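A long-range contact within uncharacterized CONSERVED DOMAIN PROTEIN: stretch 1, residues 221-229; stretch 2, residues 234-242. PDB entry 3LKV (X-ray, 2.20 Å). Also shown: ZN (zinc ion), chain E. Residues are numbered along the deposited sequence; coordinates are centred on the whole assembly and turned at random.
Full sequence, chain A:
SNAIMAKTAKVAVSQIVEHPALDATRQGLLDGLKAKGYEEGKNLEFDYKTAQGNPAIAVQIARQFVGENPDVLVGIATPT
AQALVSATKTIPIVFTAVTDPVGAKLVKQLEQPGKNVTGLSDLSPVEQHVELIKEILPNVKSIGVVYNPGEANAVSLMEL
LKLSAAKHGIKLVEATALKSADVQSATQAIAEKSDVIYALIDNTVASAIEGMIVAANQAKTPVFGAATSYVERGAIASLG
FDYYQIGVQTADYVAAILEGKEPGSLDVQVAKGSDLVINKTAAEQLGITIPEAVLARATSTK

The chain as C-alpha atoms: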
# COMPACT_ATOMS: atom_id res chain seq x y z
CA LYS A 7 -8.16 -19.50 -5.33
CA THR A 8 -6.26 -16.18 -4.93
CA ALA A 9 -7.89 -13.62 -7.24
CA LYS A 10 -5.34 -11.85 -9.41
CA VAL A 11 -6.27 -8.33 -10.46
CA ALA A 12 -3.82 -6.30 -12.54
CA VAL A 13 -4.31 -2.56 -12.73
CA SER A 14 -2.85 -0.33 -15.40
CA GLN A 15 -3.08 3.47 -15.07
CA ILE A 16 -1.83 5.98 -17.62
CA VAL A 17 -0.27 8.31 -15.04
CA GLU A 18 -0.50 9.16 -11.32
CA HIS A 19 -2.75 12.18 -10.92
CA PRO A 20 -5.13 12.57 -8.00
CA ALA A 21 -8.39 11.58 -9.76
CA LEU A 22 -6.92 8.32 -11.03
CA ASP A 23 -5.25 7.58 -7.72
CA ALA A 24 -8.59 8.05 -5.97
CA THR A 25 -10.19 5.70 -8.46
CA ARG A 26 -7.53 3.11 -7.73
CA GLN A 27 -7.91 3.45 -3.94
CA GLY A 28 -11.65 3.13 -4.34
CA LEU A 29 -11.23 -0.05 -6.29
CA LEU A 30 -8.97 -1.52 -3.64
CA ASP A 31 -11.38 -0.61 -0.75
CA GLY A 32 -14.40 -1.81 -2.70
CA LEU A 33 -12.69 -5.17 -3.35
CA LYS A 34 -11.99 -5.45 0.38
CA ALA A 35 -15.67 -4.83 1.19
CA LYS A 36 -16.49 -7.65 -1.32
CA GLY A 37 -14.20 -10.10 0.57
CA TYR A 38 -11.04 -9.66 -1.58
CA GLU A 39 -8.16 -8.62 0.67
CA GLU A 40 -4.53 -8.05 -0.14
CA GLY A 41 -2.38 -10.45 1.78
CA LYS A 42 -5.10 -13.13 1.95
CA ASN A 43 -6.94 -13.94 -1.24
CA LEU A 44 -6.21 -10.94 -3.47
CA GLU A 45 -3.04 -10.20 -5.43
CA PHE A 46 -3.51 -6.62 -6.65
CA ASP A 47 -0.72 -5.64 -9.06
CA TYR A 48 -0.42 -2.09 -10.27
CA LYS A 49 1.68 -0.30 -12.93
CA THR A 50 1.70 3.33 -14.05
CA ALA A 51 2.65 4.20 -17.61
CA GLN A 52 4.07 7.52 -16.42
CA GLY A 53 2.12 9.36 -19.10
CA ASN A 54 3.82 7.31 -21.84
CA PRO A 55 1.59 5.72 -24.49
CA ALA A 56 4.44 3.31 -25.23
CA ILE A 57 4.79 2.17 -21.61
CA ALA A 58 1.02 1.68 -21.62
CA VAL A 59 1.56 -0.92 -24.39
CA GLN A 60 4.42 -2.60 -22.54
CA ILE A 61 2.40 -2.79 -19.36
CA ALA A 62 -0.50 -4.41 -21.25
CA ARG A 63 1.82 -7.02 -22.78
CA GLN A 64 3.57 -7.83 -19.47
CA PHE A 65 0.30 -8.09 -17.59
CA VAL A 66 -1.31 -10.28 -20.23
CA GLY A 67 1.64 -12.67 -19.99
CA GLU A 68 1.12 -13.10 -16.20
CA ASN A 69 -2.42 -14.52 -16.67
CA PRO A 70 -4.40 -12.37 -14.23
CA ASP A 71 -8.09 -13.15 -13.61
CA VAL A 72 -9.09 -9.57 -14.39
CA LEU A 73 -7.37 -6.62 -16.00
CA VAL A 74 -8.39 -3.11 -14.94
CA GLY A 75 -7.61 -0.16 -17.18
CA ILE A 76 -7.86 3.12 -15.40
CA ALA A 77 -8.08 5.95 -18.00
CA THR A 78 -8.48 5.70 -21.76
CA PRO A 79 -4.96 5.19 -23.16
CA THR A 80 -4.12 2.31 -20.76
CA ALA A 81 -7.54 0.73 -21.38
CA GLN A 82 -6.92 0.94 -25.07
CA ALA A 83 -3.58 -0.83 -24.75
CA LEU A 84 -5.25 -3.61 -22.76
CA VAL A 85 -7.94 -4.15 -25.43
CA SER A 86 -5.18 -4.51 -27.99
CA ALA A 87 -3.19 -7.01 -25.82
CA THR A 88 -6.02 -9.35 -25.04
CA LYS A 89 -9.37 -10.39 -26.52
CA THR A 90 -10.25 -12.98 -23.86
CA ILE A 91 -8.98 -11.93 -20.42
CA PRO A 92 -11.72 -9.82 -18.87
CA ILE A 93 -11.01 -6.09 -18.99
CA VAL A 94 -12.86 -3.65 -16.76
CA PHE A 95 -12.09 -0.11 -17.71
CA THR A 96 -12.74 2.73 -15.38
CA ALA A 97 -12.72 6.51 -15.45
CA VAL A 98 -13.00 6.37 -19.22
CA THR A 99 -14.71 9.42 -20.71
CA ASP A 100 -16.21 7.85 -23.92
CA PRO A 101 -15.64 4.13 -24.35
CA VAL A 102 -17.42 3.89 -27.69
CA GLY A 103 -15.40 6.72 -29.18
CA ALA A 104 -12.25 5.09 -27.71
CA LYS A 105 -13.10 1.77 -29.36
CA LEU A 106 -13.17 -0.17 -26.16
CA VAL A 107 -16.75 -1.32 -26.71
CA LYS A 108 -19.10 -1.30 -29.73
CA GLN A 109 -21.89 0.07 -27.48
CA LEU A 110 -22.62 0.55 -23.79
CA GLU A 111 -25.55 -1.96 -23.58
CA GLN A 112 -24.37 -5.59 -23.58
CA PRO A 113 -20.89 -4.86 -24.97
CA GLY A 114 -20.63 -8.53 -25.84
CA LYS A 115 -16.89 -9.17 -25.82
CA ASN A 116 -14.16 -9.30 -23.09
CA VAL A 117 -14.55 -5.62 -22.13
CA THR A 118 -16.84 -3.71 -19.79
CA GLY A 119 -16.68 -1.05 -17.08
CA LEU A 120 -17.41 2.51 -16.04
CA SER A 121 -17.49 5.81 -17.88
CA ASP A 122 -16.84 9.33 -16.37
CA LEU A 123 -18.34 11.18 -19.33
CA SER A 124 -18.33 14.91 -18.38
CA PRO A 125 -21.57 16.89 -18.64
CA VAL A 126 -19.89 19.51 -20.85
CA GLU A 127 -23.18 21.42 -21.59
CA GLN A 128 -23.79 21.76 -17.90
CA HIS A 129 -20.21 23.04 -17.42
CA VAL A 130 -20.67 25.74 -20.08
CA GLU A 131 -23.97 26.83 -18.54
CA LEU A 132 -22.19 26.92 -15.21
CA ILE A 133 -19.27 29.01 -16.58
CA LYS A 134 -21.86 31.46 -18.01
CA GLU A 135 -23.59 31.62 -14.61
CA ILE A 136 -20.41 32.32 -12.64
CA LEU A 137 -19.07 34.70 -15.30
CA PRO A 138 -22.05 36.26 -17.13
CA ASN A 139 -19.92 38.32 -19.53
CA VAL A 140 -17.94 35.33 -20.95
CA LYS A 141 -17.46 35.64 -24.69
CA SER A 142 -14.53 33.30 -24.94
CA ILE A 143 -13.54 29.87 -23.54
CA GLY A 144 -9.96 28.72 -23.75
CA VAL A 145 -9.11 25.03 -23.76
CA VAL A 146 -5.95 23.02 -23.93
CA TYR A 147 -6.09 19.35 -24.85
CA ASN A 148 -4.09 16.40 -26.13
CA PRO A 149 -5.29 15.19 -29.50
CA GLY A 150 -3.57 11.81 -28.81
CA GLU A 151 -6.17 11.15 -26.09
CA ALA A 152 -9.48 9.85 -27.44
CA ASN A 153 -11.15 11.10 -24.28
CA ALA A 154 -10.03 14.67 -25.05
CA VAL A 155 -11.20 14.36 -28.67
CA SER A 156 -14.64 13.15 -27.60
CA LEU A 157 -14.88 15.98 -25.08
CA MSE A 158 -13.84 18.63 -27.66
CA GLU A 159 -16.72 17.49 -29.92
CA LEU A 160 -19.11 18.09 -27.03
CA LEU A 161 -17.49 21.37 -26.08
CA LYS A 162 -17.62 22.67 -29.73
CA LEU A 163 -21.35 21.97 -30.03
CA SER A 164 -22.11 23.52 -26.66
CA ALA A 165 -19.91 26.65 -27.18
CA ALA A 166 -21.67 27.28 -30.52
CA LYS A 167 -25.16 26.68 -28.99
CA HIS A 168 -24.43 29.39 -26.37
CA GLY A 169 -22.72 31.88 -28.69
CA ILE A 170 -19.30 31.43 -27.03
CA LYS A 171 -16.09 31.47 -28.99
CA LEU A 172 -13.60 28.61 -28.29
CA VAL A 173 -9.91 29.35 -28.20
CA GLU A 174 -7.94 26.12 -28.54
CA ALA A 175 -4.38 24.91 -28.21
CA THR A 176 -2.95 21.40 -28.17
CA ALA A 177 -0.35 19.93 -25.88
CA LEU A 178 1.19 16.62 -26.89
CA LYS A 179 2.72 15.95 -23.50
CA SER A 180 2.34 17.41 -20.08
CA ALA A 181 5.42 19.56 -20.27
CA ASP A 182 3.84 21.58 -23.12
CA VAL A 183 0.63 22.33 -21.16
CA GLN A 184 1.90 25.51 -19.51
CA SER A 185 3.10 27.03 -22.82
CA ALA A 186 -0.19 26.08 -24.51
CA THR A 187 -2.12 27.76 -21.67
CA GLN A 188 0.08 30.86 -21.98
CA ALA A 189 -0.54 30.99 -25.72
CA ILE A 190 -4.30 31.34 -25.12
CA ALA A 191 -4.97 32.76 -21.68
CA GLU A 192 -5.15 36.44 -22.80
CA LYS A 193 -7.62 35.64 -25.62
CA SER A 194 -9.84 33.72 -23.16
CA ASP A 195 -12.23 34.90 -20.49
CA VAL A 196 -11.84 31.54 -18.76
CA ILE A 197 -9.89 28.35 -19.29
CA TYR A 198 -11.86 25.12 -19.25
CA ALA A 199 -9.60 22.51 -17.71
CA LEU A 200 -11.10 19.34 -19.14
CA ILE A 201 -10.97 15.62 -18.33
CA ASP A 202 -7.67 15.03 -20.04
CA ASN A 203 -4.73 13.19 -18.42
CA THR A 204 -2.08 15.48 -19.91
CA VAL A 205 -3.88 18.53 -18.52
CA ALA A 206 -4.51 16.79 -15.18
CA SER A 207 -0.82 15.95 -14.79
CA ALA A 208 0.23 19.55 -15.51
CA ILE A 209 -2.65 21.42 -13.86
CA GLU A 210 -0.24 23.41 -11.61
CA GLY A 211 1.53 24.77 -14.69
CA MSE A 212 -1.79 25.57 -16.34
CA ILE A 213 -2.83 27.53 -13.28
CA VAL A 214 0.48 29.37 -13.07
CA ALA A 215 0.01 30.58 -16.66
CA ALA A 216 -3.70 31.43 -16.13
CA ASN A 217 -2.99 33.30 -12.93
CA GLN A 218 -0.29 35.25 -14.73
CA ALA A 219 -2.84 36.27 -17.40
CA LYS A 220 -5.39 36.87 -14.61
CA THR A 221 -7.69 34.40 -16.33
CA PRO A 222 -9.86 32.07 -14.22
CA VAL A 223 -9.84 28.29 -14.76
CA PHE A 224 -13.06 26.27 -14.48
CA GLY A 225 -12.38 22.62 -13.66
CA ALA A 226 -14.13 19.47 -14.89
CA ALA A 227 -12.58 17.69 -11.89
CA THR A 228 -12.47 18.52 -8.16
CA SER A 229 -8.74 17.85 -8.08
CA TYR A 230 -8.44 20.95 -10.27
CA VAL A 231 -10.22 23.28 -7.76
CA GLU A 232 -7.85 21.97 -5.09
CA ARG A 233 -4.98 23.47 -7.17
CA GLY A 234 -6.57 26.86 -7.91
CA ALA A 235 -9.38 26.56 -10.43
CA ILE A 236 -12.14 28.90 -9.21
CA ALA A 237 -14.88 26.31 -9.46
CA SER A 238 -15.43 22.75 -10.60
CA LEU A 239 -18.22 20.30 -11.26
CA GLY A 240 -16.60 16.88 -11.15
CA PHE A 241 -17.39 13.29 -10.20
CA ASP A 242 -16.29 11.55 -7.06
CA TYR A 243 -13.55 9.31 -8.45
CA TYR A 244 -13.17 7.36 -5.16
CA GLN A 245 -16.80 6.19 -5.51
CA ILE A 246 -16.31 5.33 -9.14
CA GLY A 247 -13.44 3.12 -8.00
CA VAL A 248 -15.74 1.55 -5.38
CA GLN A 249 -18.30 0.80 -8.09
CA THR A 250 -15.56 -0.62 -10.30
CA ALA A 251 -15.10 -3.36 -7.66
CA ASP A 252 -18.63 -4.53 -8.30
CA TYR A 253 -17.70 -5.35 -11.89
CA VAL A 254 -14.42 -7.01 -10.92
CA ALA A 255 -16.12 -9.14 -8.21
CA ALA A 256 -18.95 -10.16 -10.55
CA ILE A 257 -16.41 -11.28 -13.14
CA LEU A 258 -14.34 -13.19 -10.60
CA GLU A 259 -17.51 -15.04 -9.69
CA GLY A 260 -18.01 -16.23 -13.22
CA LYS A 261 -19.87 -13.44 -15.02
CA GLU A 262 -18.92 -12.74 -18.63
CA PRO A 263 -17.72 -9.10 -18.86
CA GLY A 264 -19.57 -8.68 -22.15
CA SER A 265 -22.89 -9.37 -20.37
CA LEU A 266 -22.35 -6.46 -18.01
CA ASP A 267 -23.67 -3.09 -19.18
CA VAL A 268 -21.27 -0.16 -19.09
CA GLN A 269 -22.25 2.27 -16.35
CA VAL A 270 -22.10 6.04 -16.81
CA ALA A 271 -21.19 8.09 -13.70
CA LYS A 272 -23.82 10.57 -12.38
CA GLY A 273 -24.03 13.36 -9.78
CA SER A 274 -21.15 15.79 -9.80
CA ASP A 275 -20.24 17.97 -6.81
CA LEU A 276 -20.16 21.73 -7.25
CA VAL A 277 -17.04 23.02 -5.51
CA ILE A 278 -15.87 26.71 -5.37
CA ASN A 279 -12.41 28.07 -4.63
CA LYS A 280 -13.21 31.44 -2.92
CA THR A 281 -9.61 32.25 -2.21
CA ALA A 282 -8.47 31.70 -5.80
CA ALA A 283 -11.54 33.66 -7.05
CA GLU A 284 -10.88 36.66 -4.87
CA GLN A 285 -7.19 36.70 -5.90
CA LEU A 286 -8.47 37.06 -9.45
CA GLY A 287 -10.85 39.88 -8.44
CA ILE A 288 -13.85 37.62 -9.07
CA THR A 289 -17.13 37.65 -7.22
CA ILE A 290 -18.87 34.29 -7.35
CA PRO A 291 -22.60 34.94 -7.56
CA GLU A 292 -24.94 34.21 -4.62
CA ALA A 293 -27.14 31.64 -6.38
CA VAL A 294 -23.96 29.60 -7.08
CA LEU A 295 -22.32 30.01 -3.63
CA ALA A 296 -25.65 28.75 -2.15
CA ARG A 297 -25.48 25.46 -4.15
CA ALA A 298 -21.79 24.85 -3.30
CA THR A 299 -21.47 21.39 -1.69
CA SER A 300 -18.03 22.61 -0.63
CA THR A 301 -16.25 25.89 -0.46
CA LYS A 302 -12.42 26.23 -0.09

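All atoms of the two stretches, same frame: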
# COMPACT_ATOMS: atom_id res chain seq x y z
N THR A 221 -6.57 35.08 -15.72
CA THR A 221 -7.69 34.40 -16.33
C THR A 221 -8.10 33.26 -15.39
O THR A 221 -7.24 32.53 -14.91
CB THR A 221 -7.24 33.88 -17.65
OG1 THR A 221 -6.92 35.01 -18.44
CG2 THR A 221 -8.30 32.96 -18.34
N PRO A 222 -9.40 33.15 -15.07
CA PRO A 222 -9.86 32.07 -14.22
C PRO A 222 -9.86 30.76 -14.96
O PRO A 222 -9.96 30.77 -16.17
CB PRO A 222 -11.28 32.45 -13.93
CG PRO A 222 -11.66 33.44 -15.01
CD PRO A 222 -10.44 34.16 -15.31
N VAL A 223 -9.73 29.65 -14.23
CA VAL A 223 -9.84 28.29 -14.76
C VAL A 223 -11.07 27.64 -14.12
O VAL A 223 -11.23 27.69 -12.92
CB VAL A 223 -8.56 27.51 -14.40
CG1 VAL A 223 -8.64 26.01 -14.79
CG2 VAL A 223 -7.39 28.18 -15.02
N PHE A 224 -11.95 27.08 -14.94
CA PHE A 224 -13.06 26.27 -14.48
C PHE A 224 -12.66 24.81 -14.68
O PHE A 224 -12.21 24.44 -15.77
CB PHE A 224 -14.34 26.53 -15.28
CG PHE A 224 -15.48 25.68 -14.85
CD1 PHE A 224 -16.27 26.06 -13.79
CD2 PHE A 224 -15.68 24.45 -15.42
CE1 PHE A 224 -17.27 25.22 -13.33
CE2 PHE A 224 -16.68 23.60 -14.97
CZ PHE A 224 -17.49 23.97 -13.93
N GLY A 225 -12.82 24.00 -13.64
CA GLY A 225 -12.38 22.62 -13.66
C GLY A 225 -13.47 21.59 -13.88
O GLY A 225 -14.55 21.65 -13.29
N ALA A 226 -13.18 20.59 -14.69
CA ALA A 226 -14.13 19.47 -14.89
C ALA A 226 -13.93 18.41 -13.79
O ALA A 226 -14.67 17.41 -13.72
CB ALA A 226 -13.94 18.89 -16.31
N ALA A 227 -12.92 18.62 -12.96
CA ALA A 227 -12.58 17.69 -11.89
C ALA A 227 -12.30 18.49 -10.63
O ALA A 227 -11.66 19.54 -10.69
CB ALA A 227 -11.32 16.86 -12.26
N THR A 228 -12.70 17.94 -9.50
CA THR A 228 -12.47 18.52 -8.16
C THR A 228 -10.99 18.68 -7.84
O THR A 228 -10.60 19.68 -7.21
CB THR A 228 -13.09 17.61 -7.12
OG1 THR A 228 -14.45 17.43 -7.45
CG2 THR A 228 -12.97 18.16 -5.71
N SER A 229 -10.17 17.73 -8.27
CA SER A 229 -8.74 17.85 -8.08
C SER A 229 -8.25 19.18 -8.69
O SER A 229 -7.27 19.76 -8.22
CB SER A 229 -7.99 16.64 -8.67
OG SER A 229 -8.36 16.42 -10.05
N GLY A 234 -6.35 25.44 -7.54
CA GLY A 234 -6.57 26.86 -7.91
C GLY A 234 -7.54 27.23 -9.01
O GLY A 234 -7.71 28.39 -9.31
N ALA A 235 -8.21 26.25 -9.63
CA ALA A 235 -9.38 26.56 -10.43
C ALA A 235 -10.38 27.29 -9.51
O ALA A 235 -10.49 26.99 -8.34
CB ALA A 235 -10.01 25.28 -10.99
N ILE A 236 -11.14 28.23 -10.04
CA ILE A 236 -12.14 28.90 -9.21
C ILE A 236 -13.37 28.06 -8.83
O ILE A 236 -13.97 28.26 -7.78
CB ILE A 236 -12.58 30.22 -9.83
CG1 ILE A 236 -13.30 30.03 -11.15
CG2 ILE A 236 -11.37 31.10 -10.00
CD1 ILE A 236 -13.85 31.35 -11.71
N ALA A 237 -13.71 27.10 -9.67
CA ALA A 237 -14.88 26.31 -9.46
C ALA A 237 -14.68 25.02 -10.21
O ALA A 237 -13.89 24.97 -11.17
CB ALA A 237 -16.08 27.03 -9.98
N SER A 238 -15.42 23.99 -9.83
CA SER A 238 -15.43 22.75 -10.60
C SER A 238 -16.72 22.01 -10.44
O SER A 238 -17.42 22.19 -9.43
CB SER A 238 -14.28 21.85 -10.16
OG SER A 238 -14.44 21.49 -8.80
N LEU A 239 -17.04 21.15 -11.40
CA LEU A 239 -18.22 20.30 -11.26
C LEU A 239 -17.87 18.87 -11.67
O LEU A 239 -18.23 18.41 -12.75
CB LEU A 239 -19.39 20.87 -12.08
CG LEU A 239 -20.73 20.16 -11.93
CD1 LEU A 239 -21.24 20.36 -10.50
CD2 LEU A 239 -21.75 20.66 -12.97
N GLY A 240 -17.17 18.18 -10.79
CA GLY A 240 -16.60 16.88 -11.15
C GLY A 240 -17.25 15.71 -10.43
O GLY A 240 -18.01 15.89 -9.47
N PHE A 241 -16.93 14.51 -10.87
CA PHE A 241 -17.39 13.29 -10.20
C PHE A 241 -16.53 13.00 -9.00
O PHE A 241 -15.46 13.62 -8.79
CB PHE A 241 -17.33 12.09 -11.15
CG PHE A 241 -18.20 12.24 -12.35
CD1 PHE A 241 -19.56 12.27 -12.21
CD2 PHE A 241 -17.65 12.41 -13.61
CE1 PHE A 241 -20.39 12.46 -13.35
CE2 PHE A 241 -18.45 12.56 -14.71
CZ PHE A 241 -19.84 12.60 -14.58
N ASP A 242 -17.00 12.05 -8.21
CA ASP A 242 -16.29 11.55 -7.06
C ASP A 242 -15.55 10.29 -7.53
O ASP A 242 -16.15 9.24 -7.67
CB ASP A 242 -17.28 11.24 -5.92
CG ASP A 242 -16.59 10.66 -4.68
OD1 ASP A 242 -15.40 10.25 -4.76
OD2 ASP A 242 -17.25 10.64 -3.64
ZN ZN E . -7.98 35.90 -20.21
O HOH W 1 -8.63 29.94 -11.53
O HOH W 2 -15.02 14.67 -13.19
O HOH W 3 -13.64 15.20 -9.99
O HOH W 4 -15.98 19.24 -8.38
O HOH W 5 -15.63 15.08 -6.36
O HOH W 6 -7.78 38.24 -20.99
O HOH W 7 -9.34 36.74 -18.54

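The two stretches meet as neighbouring parallel strands, joined by three backbone hydrogen bonds and by ordered waters that bridge the two stretches, most of them towards the C-terminal part of the contact. The strands 223-225 and 237-240 run at 21° to each other. Ile 236 N donates to Val 223 O (2.9 Å), Gly 225 N to Ala 237 O (2.9 Å, nearly linear at 172°), and Leu 239 N to Gly 225 O (3.2 Å). Gly 225 thus bonds through both its N and its O to residues flanking Ser 238, the alternation expected of a parallel bridge; Ser 238 CA also lies 3.0 Å from Gly 225 O in a CA-H...O contact.

Apolar side chains pack alongside this ladder. Pro 222 CB meets Ile 236 CD1 at 3.6 Å, and the Phe 224 ring, with chi1 t, reaches along the second strand, its CD1 3.9 Å from Ala 237 CB and its CZ 4.1 Å from Leu 239 CB.

At Gly 240 the two backbones fit closely because there is no side chain: an ideal CB would fall 2.8 Å from Ala 227 CA and 2.9 Å from Ala 226 O. No direct hydrogen bond crosses here; waters bridge the two backbones. One molecule accepts from Phe 241 N (3.0 Å) and donates to Ala 226 O (2.8 Å); another accepts from Thr 228 N (2.9 Å) and donates to Phe 241 O (2.7 Å).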